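Side-chain contacts in paraflagellar rod component (Trypanosoma brucei, PDB 2Q0X), which is of unknown function but adopts the alpha/beta hydrolase fold and is named as a component of the paraflagellar rod: residues 37-42 against 293-298; 47-52 against 114-119; 61-66 against 286-291; 197-202 against 271-276. One frame throughout, in Å; residues are numbered along the deposited sequence.

Interaction 1: residues 37-42 against 293-298; sequences ARRCVL and DEDEFR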
loop_
_atom_site.group_PDB
_atom_site.type_symbol
_atom_site.label_atom_id
_atom_site.label_comp_id
_atom_site.label_asym_id
_atom_site.label_seq_id
_atom_site.Cartn_x
_atom_site.Cartn_y
_atom_site.Cartn_z
ATOM N N ALA A 37 2.575 18.042 19.022
ATOM C CA ALA A 37 1.997 17.469 20.233
ATOM C C ALA A 37 2.981 16.439 20.831
ATOM O O ALA A 37 3.987 16.081 20.190
ATOM C CB ALA A 37 0.660 16.835 19.931
ATOM N N ARG A 38 2.722 15.991 22.052
ATOM C CA ARG A 38 3.653 15.078 22.716
ATOM C C ARG A 38 3.043 13.696 22.911
ATOM O O ARG A 38 3.471 12.949 23.782
ATOM C CB ARG A 38 4.106 15.665 24.054
ATOM N N ARG A 39 2.054 13.370 22.083
ATOM C CA ARG A 39 1.365 12.089 22.112
ATOM C C ARG A 39 0.600 11.965 20.809
ATOM O O ARG A 39 0.342 12.965 20.161
ATOM C CB ARG A 39 0.411 12.005 23.301
ATOM C CG ARG A 39 -0.581 13.157 23.376
ATOM C CD ARG A 39 -1.418 13.094 24.614
ATOM N NE ARG A 39 -2.467 14.108 24.614
ATOM C CZ ARG A 39 -3.411 14.202 25.550
ATOM N NH1 ARG A 39 -3.441 13.353 26.570
ATOM N NH2 ARG A 39 -4.327 15.168 25.472
ATOM N N CYS A 40 0.228 10.748 20.426
ATOM C CA CYS A 40 -0.402 10.549 19.130
ATOM C C CYS A 40 -1.541 9.548 19.126
ATOM O O CYS A 40 -1.549 8.580 19.886
ATOM C CB CYS A 40 0.646 10.137 18.074
ATOM S SG CYS A 40 1.477 8.538 18.338
ATOM N N VAL A 41 -2.508 9.799 18.243
ATOM C CA VAL A 41 -3.402 8.760 17.779
ATOM C C VAL A 41 -2.736 8.027 16.598
ATOM O O VAL A 41 -2.288 8.658 15.646
ATOM C CB VAL A 41 -4.751 9.336 17.352
ATOM C CG1 VAL A 41 -5.629 8.242 16.738
ATOM C CG2 VAL A 41 -5.425 9.994 18.565
ATOM N N LEU A 42 -2.635 6.699 16.705
ATOM C CA LEU A 42 -2.067 5.861 15.681
ATOM C C LEU A 42 -3.165 4.995 15.083
ATOM O O LEU A 42 -3.799 4.185 15.788
ATOM C CB LEU A 42 -0.973 4.977 16.264
ATOM C CG LEU A 42 -0.342 3.914 15.353
ATOM C CD1 LEU A 42 0.194 4.544 14.075
ATOM C CD2 LEU A 42 0.766 3.121 16.123
ATOM N N ASP A 293 -12.759 13.529 27.558
ATOM C CA ASP A 293 -13.354 13.028 28.802
ATOM C C ASP A 293 -12.384 12.157 29.607
ATOM O O ASP A 293 -12.354 12.232 30.837
ATOM C CB ASP A 293 -14.649 12.249 28.537
ATOM C CG ASP A 293 -15.830 13.146 28.162
ATOM O OD1 ASP A 293 -15.816 14.376 28.401
ATOM O OD2 ASP A 293 -16.807 12.591 27.627
ATOM N N GLU A 294 -11.582 11.345 28.924
ATOM C CA GLU A 294 -10.632 10.478 29.629
ATOM C C GLU A 294 -9.468 11.261 30.234
ATOM O O GLU A 294 -8.935 10.841 31.256
ATOM C CB GLU A 294 -10.107 9.364 28.714
ATOM C CG GLU A 294 -11.170 8.398 28.237
ATOM C CD GLU A 294 -11.974 7.763 29.369
ATOM O OE1 GLU A 294 -11.425 7.544 30.458
ATOM O OE2 GLU A 294 -13.165 7.461 29.156
ATOM N N ASP A 295 -9.066 12.365 29.590
ATOM C CA ASP A 295 -8.097 13.298 30.173
ATOM C C ASP A 295 -8.636 13.896 31.475
ATOM O O ASP A 295 -7.891 14.052 32.436
ATOM C CB ASP A 295 -7.797 14.483 29.239
ATOM C CG ASP A 295 -6.982 14.105 28.019
ATOM O OD1 ASP A 295 -6.223 13.118 28.042
ATOM O OD2 ASP A 295 -7.091 14.842 27.024
ATOM N N GLU A 296 -9.918 14.269 31.463
ATOM C CA GLU A 296 -10.587 14.856 32.623
ATOM C C GLU A 296 -10.635 13.842 33.741
ATOM O O GLU A 296 -10.237 14.141 34.860
ATOM C CB GLU A 296 -12.038 15.317 32.307
ATOM N N PHE A 297 -11.104 12.639 33.435
ATOM C CA PHE A 297 -11.176 11.597 34.445
ATOM C C PHE A 297 -9.819 11.353 35.083
ATOM O O PHE A 297 -9.727 11.259 36.299
ATOM C CB PHE A 297 -11.727 10.277 33.903
ATOM C CG PHE A 297 -11.878 9.230 34.970
ATOM C CD1 PHE A 297 -13.002 9.218 35.789
ATOM C CD2 PHE A 297 -10.873 8.291 35.195
ATOM C CE1 PHE A 297 -13.142 8.259 36.812
ATOM C CE2 PHE A 297 -10.997 7.331 36.202
ATOM C CZ PHE A 297 -12.135 7.316 37.016
ATOM N N ARG A 298 -8.770 11.254 34.269
ATOM C CA ARG A 298 -7.432 10.961 34.811
ATOM C C ARG A 298 -6.904 12.089 35.721
ATOM O O ARG A 298 -6.185 11.820 36.681
ATOM C CB ARG A 298 -6.422 10.642 33.699
ATOM C CG ARG A 298 -5.355 11.696 33.509
ATOM C CD ARG A 298 -4.950 11.865 32.068
ATOM N NE ARG A 298 -4.322 10.672 31.526
ATOM C CZ ARG A 298 -3.639 10.644 30.384
ATOM N NH1 ARG A 298 -3.478 11.752 29.664
ATOM N NH2 ARG A 298 -3.107 9.499 29.966
#
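Arg39 reaches across to Asp295 and grips it end-on with both terminal nitrogens. NH1 of Arg39 donates to OD1 of Asp295 at 3.2 Å, and NH2 of Arg39 donates to OD2 of Asp295, also at 3.2 Å. The guanidinium and carboxylate planes are nearly parallel, 15° apart, but stepped: each nitrogen comes in on the syn side yet tilted 32° out of the carboxylate plane. An arginine chain fully extended from CG to NE spans the distance; CG itself sits between the backbone N and carbonyl carbon (chi1 54°). This bidentate salt bridge is the tight part.

Arg298, on the exposed side, has a looser hold on Asp295. Its NH1 lies 3.5 Å from OD1 of Asp295, which stands well out of the guanidinium plane of Arg298, leaving attraction between charges but no N-H directed at the oxygen. Arg298 NH1 also comes 3.5 Å from NH1 of Arg39, a closeness that Asp295 and Glu109 probably offset. Glu109 pairs with both arginines, taking NH2 of Arg298; Asp67 pairs with Arg39, and Arg137 with Asp295.

Arg39 leads into strand 40-44, set between strands 69-73 and 110-115, and the salt bridge ties the start of this strand to the last turns of helix 280-299.

Interaction 2: residues 47-52 against 114-119; sequences QTESLL and ATSTGT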
loop_
_atom_site.group_PDB
_atom_site.type_symbol
_atom_site.label_atom_id
_atom_site.label_comp_id
_atom_site.label_asym_id
_atom_site.label_seq_id
_atom_site.Cartn_x
_atom_site.Cartn_y
_atom_site.Cartn_z
ATOM N N GLN A 47 -6.827 -4.450 5.305
ATOM C CA GLN A 47 -5.815 -4.715 4.290
ATOM C C GLN A 47 -6.039 -3.918 3.006
ATOM O O GLN A 47 -5.078 -3.602 2.319
ATOM C CB GLN A 47 -5.741 -6.206 3.986
ATOM C CG GLN A 47 -5.085 -7.022 5.076
ATOM C CD GLN A 47 -5.181 -8.526 4.823
ATOM O OE1 GLN A 47 -6.232 -9.136 5.028
ATOM N NE2 GLN A 47 -4.078 -9.129 4.401
ATOM N N THR A 48 -7.297 -3.580 2.717
ATOM C CA THR A 48 -7.663 -2.795 1.553
ATOM C C THR A 48 -7.888 -1.330 1.874
ATOM O O THR A 48 -8.386 -0.584 1.035
ATOM C CB THR A 48 -8.947 -3.351 0.878
ATOM O OG1 THR A 48 -10.059 -3.222 1.770
ATOM C CG2 THR A 48 -8.761 -4.818 0.501
ATOM N N GLU A 49 -7.546 -0.914 3.084
ATOM C CA GLU A 49 -7.618 0.482 3.471
ATOM C C GLU A 49 -6.245 1.138 3.286
ATOM O O GLU A 49 -5.227 0.619 3.748
ATOM C CB GLU A 49 -8.108 0.630 4.920
ATOM C CG GLU A 49 -9.588 0.290 5.071
ATOM C CD GLU A 49 -10.133 0.522 6.484
ATOM O OE1 GLU A 49 -9.515 0.069 7.468
ATOM O OE2 GLU A 49 -11.216 1.139 6.613
ATOM N N SER A 50 -6.250 2.287 2.622
ATOM C CA SER A 50 -5.062 3.066 2.320
ATOM C C SER A 50 -4.827 4.138 3.358
ATOM O O SER A 50 -5.709 4.435 4.169
ATOM C CB SER A 50 -5.274 3.760 0.955
ATOM O OG SER A 50 -6.257 4.828 1.034
ATOM N N LEU A 51 -3.651 4.751 3.312
ATOM C CA LEU A 51 -3.434 6.000 4.013
ATOM C C LEU A 51 -4.581 6.936 3.668
ATOM O O LEU A 51 -5.026 6.960 2.516
ATOM C CB LEU A 51 -2.114 6.659 3.592
ATOM C CG LEU A 51 -0.785 6.015 3.988
ATOM C CD1 LEU A 51 0.384 6.870 3.463
ATOM C CD2 LEU A 51 -0.714 5.736 5.514
ATOM N N LEU A 52 -5.052 7.683 4.660
ATOM C CA LEU A 52 -6.215 8.582 4.516
ATOM C C LEU A 52 -7.451 7.864 3.965
ATOM O O LEU A 52 -8.196 8.415 3.154
ATOM C CB LEU A 52 -5.880 9.823 3.652
ATOM C CG LEU A 52 -4.950 10.901 4.216
ATOM C CD1 LEU A 52 -4.657 11.950 3.098
ATOM C CD2 LEU A 52 -5.523 11.554 5.460
ATOM N N ALA A 114 -8.100 1.563 15.455
ATOM C CA ALA A 114 -8.192 0.597 14.364
ATOM C C ALA A 114 -9.564 0.623 13.773
ATOM O O ALA A 114 -10.547 0.758 14.485
ATOM C CB ALA A 114 -7.857 -0.812 14.820
ATOM N N THR A 115 -9.607 0.516 12.446
ATOM C CA THR A 115 -10.829 0.306 11.708
ATOM C C THR A 115 -10.757 -1.039 11.016
ATOM O O THR A 115 -9.673 -1.550 10.733
ATOM C CB THR A 115 -11.032 1.405 10.638
ATOM O OG1 THR A 115 -9.855 1.511 9.821
ATOM C CG2 THR A 115 -11.372 2.744 11.297
ATOM N N SER A 116 -11.930 -1.602 10.731
ATOM C CA SER A 116 -12.043 -2.829 9.925
ATOM C C SER A 116 -11.245 -4.015 10.531
ATOM O O SER A 116 -11.268 -4.218 11.749
ATOM C CB SER A 116 -11.626 -2.525 8.473
ATOM O OG SER A 116 -11.922 -3.615 7.636
ATOM N N THR A 117 -10.516 -4.777 9.708
ATOM C CA THR A 117 -9.691 -5.885 10.229
ATOM C C THR A 117 -8.390 -5.451 10.956
ATOM O O THR A 117 -7.633 -6.307 11.444
ATOM C CB THR A 117 -9.371 -6.905 9.124
ATOM O OG1 THR A 117 -8.545 -6.308 8.116
ATOM C CG2 THR A 117 -10.685 -7.493 8.497
ATOM N N GLY A 118 -8.138 -4.132 11.028
ATOM C CA GLY A 118 -7.057 -3.581 11.833
ATOM C C GLY A 118 -7.243 -3.869 13.307
ATOM O O GLY A 118 -6.271 -3.987 14.061
ATOM N N THR A 119 -8.503 -4.000 13.718
ATOM C CA THR A 119 -8.827 -4.346 15.071
ATOM C C THR A 119 -8.245 -5.687 15.522
ATOM O O THR A 119 -7.965 -5.867 16.710
ATOM C CB THR A 119 -10.350 -4.311 15.361
ATOM O OG1 THR A 119 -10.990 -5.361 14.659
ATOM C CG2 THR A 119 -10.974 -3.007 14.986
HETATM O O HOH W 1 -8.378 -7.522 5.709
#
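Glu49 turns its CG beside the backbone N (chi1 -71°) and then runs straight out, which carries its carboxylate to the end of strand 110-115. There the hydroxyl of Thr115, lodged between its own backbone N and carbonyl carbon, donates to Glu49; Thr115 OG1 and Glu49 OE1 are 2.8 Å apart. The oxygen is met on its syn side, somewhat out of the carboxylate plane. The same OE1 takes the backbone N-H of Gly46, while Trp43 NE1 bonds to the Thr115 hydroxyl, so each group has a second polar partner. Ser116 joins through carbon alone: its CB lies 3.5 Å from Glu49 OE1.

Gln47 and Thr117 meet through a water. Thr117 OG1 donates to it at 2.7 Å, and the water in turn donates to Gln47 OE1 at 2.8 Å. NE2 of the Gln47 side chain bonds to Ser77 O and Thr188 OG1.

Ser116 has backbone angles of 57° and -136°, and Gly118 N bonds back to Thr115 O at 3.0 Å, closing a sharp turn before helix 119-128. A strand, a Thr-Ser-Thr-Gly turn with its serine in this strained conformation and a following helix match the nucleophile elbow of alpha/beta hydrolases, consistent with Ser116 occupying the nucleophile position.

Interaction 3: residues 61-66 against 286-291; sequences AEELQG and AILQFL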
loop_
_atom_site.group_PDB
_atom_site.type_symbol
_atom_site.label_atom_id
_atom_site.label_comp_id
_atom_site.label_asym_id
_atom_site.label_seq_id
_atom_site.Cartn_x
_atom_site.Cartn_y
_atom_site.Cartn_z
ATOM N N ALA A 61 -7.536 15.055 12.262
ATOM C CA ALA A 61 -6.168 15.487 12.555
ATOM C C ALA A 61 -6.113 16.992 12.827
ATOM O O ALA A 61 -5.413 17.453 13.729
ATOM C CB ALA A 61 -5.206 15.102 11.404
ATOM N N GLU A 62 -6.883 17.740 12.050
ATOM C CA GLU A 62 -6.997 19.172 12.212
ATOM C C GLU A 62 -7.544 19.560 13.595
ATOM O O GLU A 62 -7.003 20.448 14.266
ATOM C CB GLU A 62 -7.913 19.713 11.102
ATOM C CG GLU A 62 -7.786 21.149 10.809
ATOM C CD GLU A 62 -8.589 21.522 9.564
ATOM O OE1 GLU A 62 -9.848 21.535 9.661
ATOM O OE2 GLU A 62 -7.964 21.786 8.494
ATOM N N GLU A 63 -8.621 18.894 14.000
ATOM C CA GLU A 63 -9.252 19.142 15.300
ATOM C C GLU A 63 -8.359 18.740 16.465
ATOM O O GLU A 63 -8.304 19.452 17.458
ATOM C CB GLU A 63 -10.610 18.445 15.397
ATOM C CG GLU A 63 -11.695 19.119 14.563
ATOM C CD GLU A 63 -11.973 20.558 15.002
ATOM O OE1 GLU A 63 -11.999 20.833 16.234
ATOM O OE2 GLU A 63 -12.173 21.411 14.106
ATOM N N LEU A 64 -7.640 17.626 16.302
ATOM C CA LEU A 64 -6.669 17.130 17.287
ATOM C C LEU A 64 -5.429 18.005 17.454
ATOM O O LEU A 64 -4.744 17.914 18.469
ATOM C CB LEU A 64 -6.205 15.709 16.896
ATOM C CG LEU A 64 -7.198 14.556 17.102
ATOM C CD1 LEU A 64 -6.722 13.297 16.407
ATOM C CD2 LEU A 64 -7.423 14.326 18.597
ATOM N N GLN A 65 -5.136 18.831 16.452
ATOM C CA GLN A 65 -3.887 19.581 16.381
ATOM C C GLN A 65 -3.643 20.416 17.635
ATOM O O GLN A 65 -4.537 21.124 18.098
ATOM C CB GLN A 65 -3.902 20.502 15.163
ATOM C CG GLN A 65 -2.565 21.147 14.868
ATOM C CD GLN A 65 -2.649 22.644 14.857
ATOM O OE1 GLN A 65 -2.435 23.286 13.816
ATOM N NE2 GLN A 65 -2.968 23.230 16.017
ATOM N N GLY A 66 -2.418 20.338 18.155
ATOM C CA GLY A 66 -2.054 20.972 19.414
ATOM C C GLY A 66 -2.238 20.066 20.621
ATOM O O GLY A 66 -1.724 20.364 21.705
ATOM N N ALA A 286 -17.195 12.090 18.479
ATOM C CA ALA A 286 -17.089 10.985 19.438
ATOM C C ALA A 286 -15.621 10.709 19.839
ATOM O O ALA A 286 -15.317 10.453 21.006
ATOM C CB ALA A 286 -17.737 9.706 18.859
ATOM N N ILE A 287 -14.716 10.782 18.872
ATOM C CA ILE A 287 -13.299 10.554 19.147
ATOM C C ILE A 287 -12.740 11.672 20.027
ATOM O O ILE A 287 -12.061 11.397 20.999
ATOM C CB ILE A 287 -12.476 10.406 17.844
ATOM C CG1 ILE A 287 -12.818 9.081 17.177
ATOM C CG2 ILE A 287 -10.964 10.464 18.111
ATOM C CD1 ILE A 287 -12.324 8.965 15.746
ATOM N N LEU A 288 -13.033 12.919 19.679
ATOM C CA LEU A 288 -12.560 14.082 20.440
ATOM C C LEU A 288 -13.090 14.094 21.879
ATOM O O LEU A 288 -12.337 14.374 22.804
ATOM C CB LEU A 288 -12.974 15.383 19.749
ATOM C CG LEU A 288 -12.101 15.885 18.591
ATOM C CD1 LEU A 288 -12.759 17.107 17.966
ATOM C CD2 LEU A 288 -10.701 16.223 19.081
ATOM N N GLN A 289 -14.386 13.823 22.035
ATOM C CA GLN A 289 -15.057 13.823 23.340
ATOM C C GLN A 289 -14.538 12.681 24.217
ATOM O O GLN A 289 -14.333 12.848 25.400
ATOM C CB GLN A 289 -16.577 13.710 23.152
ATOM C CG GLN A 289 -17.410 13.772 24.457
ATOM C CD GLN A 289 -17.637 15.197 24.968
ATOM O OE1 GLN A 289 -16.950 16.147 24.570
ATOM N NE2 GLN A 289 -18.620 15.348 25.863
ATOM N N PHE A 290 -14.316 11.522 23.618
ATOM C CA PHE A 290 -13.703 10.397 24.313
ATOM C C PHE A 290 -12.302 10.749 24.831
ATOM O O PHE A 290 -11.987 10.544 25.987
ATOM C CB PHE A 290 -13.620 9.192 23.364
ATOM C CG PHE A 290 -12.770 8.071 23.883
ATOM C CD1 PHE A 290 -11.561 7.767 23.291
ATOM C CD2 PHE A 290 -13.180 7.324 24.970
ATOM C CE1 PHE A 290 -10.767 6.718 23.781
ATOM C CE2 PHE A 290 -12.380 6.291 25.458
ATOM C CZ PHE A 290 -11.179 5.998 24.843
ATOM N N LEU A 291 -11.462 11.272 23.961
ATOM C CA LEU A 291 -10.109 11.637 24.359
ATOM C C LEU A 291 -10.133 12.726 25.434
ATOM O O LEU A 291 -9.392 12.641 26.413
ATOM C CB LEU A 291 -9.262 12.053 23.144
ATOM C CG LEU A 291 -8.933 10.910 22.155
ATOM C CD1 LEU A 291 -8.229 11.468 20.913
ATOM C CD2 LEU A 291 -8.086 9.790 22.792
#
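Leu64 meets Leu288 and Leu291 in the apolar half of this helix-helix contact, and a single methyl, Leu64 CD2, does the touching on its side. It lies 3.8 Å from CD2 of Leu288 and equally 3.8 Å from CD1 of Leu291. Leu64 and Leu291 cross at about a right angle. With CG of Leu64 placed beside its backbone N (chi1 -73°), the side chain swings over to the facing helix even though its CB does not aim there directly.

Both helices lie against one face of the central sheet, where the alpha/beta hydrolase fold places the helix after its third strand beside the C-terminal helix. Leu64 also packs on Phe70 of strand 69-73, Leu291 on Trp68 of the loop before it, and Ile287 on Met230 of strand 227-232.

The remaining contact is made by the aliphatic part of a charged residue. CB of Glu63 rests 3.6 Å from CD1 of Leu288, the other branch of that leucine, and CG of Glu63 lies 4.1 Å from Leu288 CD1. A bend at the second torsion (chi2 -62°) brings Glu63 OE1 to 4.2 Å from Leu288 CD1, on the exposed flank of the helix pair.

Interaction 4: residues 197-202 against 271-276; sequences FPTLQE and ELRRVL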
loop_
_atom_site.group_PDB
_atom_site.type_symbol
_atom_site.label_atom_id
_atom_site.label_comp_id
_atom_site.label_asym_id
_atom_site.label_seq_id
_atom_site.Cartn_x
_atom_site.Cartn_y
_atom_site.Cartn_z
ATOM N N PHE A 197 -9.102 -12.254 16.441
ATOM C CA PHE A 197 -10.446 -11.768 16.100
ATOM C C PHE A 197 -10.358 -10.748 14.973
ATOM O O PHE A 197 -10.000 -9.587 15.226
ATOM C CB PHE A 197 -11.108 -11.119 17.312
ATOM C CG PHE A 197 -11.065 -11.960 18.523
ATOM C CD1 PHE A 197 -12.041 -12.908 18.749
ATOM C CD2 PHE A 197 -10.037 -11.817 19.438
ATOM C CE1 PHE A 197 -11.996 -13.704 19.876
ATOM C CE2 PHE A 197 -9.981 -12.612 20.558
ATOM C CZ PHE A 197 -10.968 -13.560 20.782
ATOM N N PRO A 198 -10.661 -11.178 13.731
ATOM C CA PRO A 198 -10.524 -10.301 12.581
ATOM C C PRO A 198 -11.182 -8.949 12.748
ATOM O O PRO A 198 -10.544 -7.962 12.501
ATOM C CB PRO A 198 -11.181 -11.106 11.453
ATOM C CG PRO A 198 -10.929 -12.513 11.836
ATOM C CD PRO A 198 -11.100 -12.531 13.330
ATOM N N THR A 199 -12.427 -8.917 13.227
ATOM C CA THR A 199 -13.188 -7.671 13.366
ATOM C C THR A 199 -13.957 -7.678 14.677
ATOM O O THR A 199 -13.923 -8.645 15.422
ATOM C CB THR A 199 -14.198 -7.514 12.207
ATOM O OG1 THR A 199 -15.147 -8.600 12.251
ATOM C CG2 THR A 199 -13.458 -7.501 10.836
ATOM N N LEU A 200 -14.642 -6.578 14.951
ATOM C CA LEU A 200 -15.529 -6.473 16.095
ATOM C C LEU A 200 -16.714 -7.437 16.063
ATOM O O LEU A 200 -17.314 -7.700 17.107
ATOM C CB LEU A 200 -16.023 -5.048 16.231
ATOM C CG LEU A 200 -14.954 -4.044 16.657
ATOM C CD1 LEU A 200 -15.606 -2.742 17.008
ATOM C CD2 LEU A 200 -14.142 -4.552 17.820
ATOM N N GLN A 201 -17.082 -7.953 14.883
ATOM C CA GLN A 201 -18.069 -9.037 14.832
ATOM C C GLN A 201 -17.634 -10.211 15.718
ATOM O O GLN A 201 -18.383 -10.669 16.582
ATOM C CB GLN A 201 -18.295 -9.516 13.403
ATOM C CG GLN A 201 -19.510 -10.428 13.209
ATOM C CD GLN A 201 -20.820 -9.681 13.255
ATOM O OE1 GLN A 201 -20.865 -8.479 12.976
ATOM N NE2 GLN A 201 -21.911 -10.390 13.604
ATOM N N GLU A 202 -16.413 -10.694 15.514
ATOM C CA GLU A 202 -15.914 -11.845 16.282
ATOM C C GLU A 202 -15.488 -11.453 17.707
ATOM O O GLU A 202 -15.727 -12.197 18.658
ATOM C CB GLU A 202 -14.735 -12.496 15.552
ATOM C CG GLU A 202 -15.108 -13.086 14.175
ATOM C CD GLU A 202 -14.741 -12.205 12.999
ATOM O OE1 GLU A 202 -14.687 -10.956 13.142
ATOM O OE2 GLU A 202 -14.525 -12.775 11.906
ATOM N N GLU A 271 -23.831 -4.369 2.350
ATOM C CA GLU A 271 -24.209 -5.614 2.996
ATOM C C GLU A 271 -23.011 -6.550 3.137
ATOM O O GLU A 271 -23.176 -7.728 3.433
ATOM C CB GLU A 271 -25.333 -6.302 2.208
ATOM N N LEU A 272 -21.800 -6.030 2.944
ATOM C CA LEU A 272 -20.568 -6.812 3.154
ATOM C C LEU A 272 -19.712 -6.190 4.260
ATOM O O LEU A 272 -18.498 -6.400 4.325
ATOM C CB LEU A 272 -19.799 -6.944 1.835
ATOM C CG LEU A 272 -20.537 -7.750 0.754
ATOM C CD1 LEU A 272 -19.881 -7.528 -0.598
ATOM C CD2 LEU A 272 -20.602 -9.240 1.073
ATOM N N ARG A 273 -20.380 -5.429 5.126
ATOM C CA ARG A 273 -19.788 -4.821 6.334
ATOM C C ARG A 273 -18.682 -3.818 6.011
ATOM O O ARG A 273 -17.727 -3.674 6.771
ATOM C CB ARG A 273 -19.300 -5.889 7.316
ATOM C CG ARG A 273 -20.437 -6.666 7.951
ATOM C CD ARG A 273 -20.008 -7.395 9.186
ATOM N NE ARG A 273 -18.917 -8.330 8.927
ATOM C CZ ARG A 273 -17.780 -8.377 9.615
ATOM N NH1 ARG A 273 -17.571 -7.567 10.633
ATOM N NH2 ARG A 273 -16.848 -9.255 9.288
ATOM N N ARG A 274 -18.848 -3.114 4.889
ATOM C CA ARG A 274 -17.934 -2.078 4.474
ATOM C C ARG A 274 -18.587 -0.704 4.632
ATOM O O ARG A 274 -19.744 -0.523 4.313
ATOM C CB ARG A 274 -17.534 -2.323 3.020
ATOM C CG ARG A 274 -16.934 -3.726 2.803
ATOM C CD ARG A 274 -15.583 -3.666 2.118
ATOM N NE ARG A 274 -15.672 -4.018 0.702
ATOM C CZ ARG A 274 -14.716 -3.798 -0.198
ATOM N NH1 ARG A 274 -13.580 -3.185 0.132
ATOM N NH2 ARG A 274 -14.908 -4.184 -1.448
ATOM N N VAL A 275 -17.841 0.258 5.151
ATOM C CA VAL A 275 -18.347 1.612 5.277
ATOM C C VAL A 275 -18.240 2.290 3.906
ATOM O O VAL A 275 -17.155 2.372 3.314
ATOM C CB VAL A 275 -17.606 2.401 6.392
ATOM C CG1 VAL A 275 -18.022 3.861 6.408
ATOM C CG2 VAL A 275 -17.878 1.768 7.734
ATOM N N LEU A 276 -19.386 2.716 3.384
ATOM C CA LEU A 276 -19.448 3.473 2.146
ATOM C C LEU A 276 -19.308 4.962 2.444
ATOM O O LEU A 276 -18.717 5.706 1.670
ATOM C CB LEU A 276 -20.784 3.218 1.430
ATOM C CG LEU A 276 -21.093 1.765 1.052
ATOM C CD1 LEU A 276 -22.508 1.653 0.448
ATOM C CD2 LEU A 276 -20.041 1.211 0.085
#
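Arg273 meets the hydroxyl of Thr199 with the outer edge of its guanidinium. NH1 of Arg273 donates to OG1 of Thr199 at 3.1 Å, with an N-H...O angle of 155° and the oxygen in the guanidinium plane; the second bond to that oxygen, from Arg273 NH2, is weak. Asp184 pairs directly with NE of Arg273 and the carbonyl of Val143 accepts from its NH1, holding the guanidinium beyond a bend in its chain (chi3 -58°). Over one face lies Gln201, whose CB comes 3.5 Å from Arg273 NH1.

The next shell is the start of helix 200-209. Thr199 is its N-cap and forms a capping box with Glu202: Thr199 OG1 donates to Glu202 OE1 at 2.6 Å, and Thr199 N donates to that same oxygen at 3.0 Å. Gln201 N bonds weakly to Thr199 OG1.

Farther out, Gln201 is tied to Asn206 and Cys145, and Tyr183 bonds to Glu202 OE2.

Having given its proton to Glu202, the threonine oxygen can accept from the buried arginine. It bridges opposite charges that do not touch, Glu202 OE1 and Arg273 NH2 being 4.7 Å apart. Asp184 probably does most to favour the charged arginine, with Glu202 perhaps adding to it.

The four contacts fall into two pairs. Interactions 1 and 3 share helix 280-299, with centres about 9 Å apart, and join where Val41 CG2 packs 3.9 Å from Leu291 CD1: the salt bridges lie at the end of the helix and the leucine packing further back along it. Interactions 2 and 4, with centres about 11 Å apart, meet at the probable nucleophile elbow, where Thr117 CG2 lies 3.6 Å from Thr199 CG2; both also touch the second subunit. The centres of interactions 1 and 4 are about 27 Å apart, while interactions 1 and 2, which enter neighbouring strands 40-44 and 110-115 of one sheet, approach to about 5 Å between nearest atoms without touching.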